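Local structure of putative exported protein (3OCJ) at residues T225-P230 against P297-R302. The protein is of unknown function but has the fold of an S-adenosylmethionine-dependent methyltransferase and probably transfers methyl groups. Sequence-based numbering, arbitrary orientation.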
# COMPACT_ATOMS: atom_id res chain seq x y z
N THR A 225 10.79 2.75 0.20
CA THR A 225 9.74 1.77 0.42
C THR A 225 9.06 2.02 1.77
O THR A 225 9.21 3.10 2.35
CB THR A 225 10.25 0.32 0.22
OG1 THR A 225 9.14 -0.60 0.17
CG2 THR A 225 11.24 -0.11 1.28
N SER A 226 8.28 1.05 2.23
CA SER A 226 7.41 1.26 3.38
C SER A 226 7.12 -0.08 4.03
O SER A 226 7.37 -1.13 3.46
CB SER A 226 6.10 1.86 2.94
OG SER A 226 5.45 0.96 2.04
N PHE A 227 6.57 -0.04 5.23
CA PHE A 227 6.16 -1.27 5.89
C PHE A 227 5.13 -0.95 6.96
O PHE A 227 5.21 0.10 7.60
CB PHE A 227 7.37 -2.00 6.50
CG PHE A 227 8.20 -1.15 7.43
CD1 PHE A 227 8.12 -1.32 8.80
CD2 PHE A 227 9.05 -0.18 6.91
CE1 PHE A 227 8.89 -0.54 9.64
CE2 PHE A 227 9.81 0.61 7.76
CZ PHE A 227 9.72 0.44 9.12
N LEU A 228 4.15 -1.84 7.14
CA LEU A 228 3.24 -1.75 8.27
C LEU A 228 3.87 -2.36 9.51
O LEU A 228 4.52 -3.41 9.44
CB LEU A 228 1.93 -2.48 7.96
CG LEU A 228 1.01 -1.80 6.95
CD1 LEU A 228 -0.05 -2.81 6.47
CD2 LEU A 228 0.34 -0.58 7.56
N THR A 229 3.70 -1.68 10.65
CA THR A 229 4.31 -2.09 11.92
C THR A 229 3.32 -2.84 12.81
O THR A 229 2.10 -2.65 12.69
CB THR A 229 4.77 -0.86 12.68
OG1 THR A 229 3.63 -0.00 12.81
CG2 THR A 229 5.89 -0.14 11.92
N PRO A 230 3.83 -3.68 13.71
CA PRO A 230 2.96 -4.44 14.62
C PRO A 230 2.45 -3.56 15.75
O PRO A 230 3.20 -2.71 16.24
CB PRO A 230 3.89 -5.52 15.17
CG PRO A 230 5.25 -4.83 15.19
CD PRO A 230 5.24 -4.07 13.87
N PRO A 297 5.54 3.38 8.44
CA PRO A 297 6.71 4.20 8.10
C PRO A 297 7.18 4.01 6.66
O PRO A 297 6.99 2.97 6.02
CB PRO A 297 7.80 3.69 9.05
CG PRO A 297 7.06 3.01 10.18
CD PRO A 297 5.82 2.43 9.53
N THR A 298 7.83 5.07 6.18
CA THR A 298 8.55 5.09 4.92
C THR A 298 10.01 4.91 5.27
O THR A 298 10.48 5.41 6.30
CB THR A 298 8.31 6.44 4.25
OG1 THR A 298 6.92 6.56 3.91
CG2 THR A 298 9.17 6.66 3.00
N VAL A 299 10.74 4.21 4.42
CA VAL A 299 12.18 4.09 4.59
C VAL A 299 12.90 4.41 3.28
O VAL A 299 12.49 3.94 2.20
CB VAL A 299 12.59 2.70 5.13
CG1 VAL A 299 12.10 1.56 4.21
CG2 VAL A 299 14.11 2.62 5.35
N ILE A 300 13.95 5.21 3.39
CA ILE A 300 14.82 5.54 2.27
C ILE A 300 16.16 4.87 2.53
O ILE A 300 16.78 5.11 3.57
CB ILE A 300 15.01 7.06 2.09
CG1 ILE A 300 13.65 7.77 2.00
CG2 ILE A 300 15.83 7.33 0.83
CD1 ILE A 300 13.08 8.28 3.31
N ALA A 301 16.59 4.03 1.60
CA ALA A 301 17.78 3.19 1.77
C ALA A 301 18.76 3.44 0.63
O ALA A 301 18.36 3.45 -0.53
CB ALA A 301 17.36 1.73 1.81
N ARG A 302 20.04 3.63 0.95
CA ARG A 302 21.03 3.94 -0.07
C ARG A 302 21.84 2.73 -0.53
O ARG A 302 22.23 1.90 0.28
CB ARG A 302 22.00 5.00 0.47
CG ARG A 302 23.18 5.30 -0.43
CD ARG A 302 22.79 6.25 -1.56
NE ARG A 302 22.23 7.50 -1.05
CZ ARG A 302 21.50 8.34 -1.78
NH1 ARG A 302 21.03 9.45 -1.23
NH2 ARG A 302 21.23 8.06 -3.04
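Thr225 and Val299 pair where strand 221-226 meets the antiparallel strand 298-302, the reversed seventh strand that marks the Rossmann-like methyltransferase sheet (order 3-2-1-4-5-7-6). Their backbones make both bonds of an antiparallel hydrogen-bonded pair: Thr225 N gives to Val299 O at 2.9 Å, nearly straight, and Val299 N gives to Thr225 O at 2.8 Å, approaching from above the carbonyl plane. Both residues are beta-branched, which suits extended chain, and their side chains lie side by side; Thr225 CG2 presses on Val299 CG1 at a tight 3.5 Å. Ser226 and Thr298, the next, non-hydrogen-bonded pair, lie on the other face, where both touch Arg104 of helix 96-115.

Past the strand end, Phe227 N still donates a hydrogen bond to Pro297 O, at 3.1 Å. Pro297 N has no hydrogen to return, and Pro297 CD instead sits 3.1 Å from Phe227 O. With chi1 at 54°, Phe227 CG lies between the backbone N and the carbonyl carbon, from where the ring reaches Pro297, CZ 3.8 Å from CB; His271 meets this ring edge-to-face. The two side chains cross at about a right angle, and Thr229 CG2 touches Pro297 CD at 3.5 Å. Three hydroxyls bond elsewhere, Thr225 OG1 to Ser193 O, Ser226 OG to Asn194 ND2 and Thr229 OG1 to Arg294 O. Two nearly straight bonds thus set the register; beyond them one bond and apolar packing hold the buried loop.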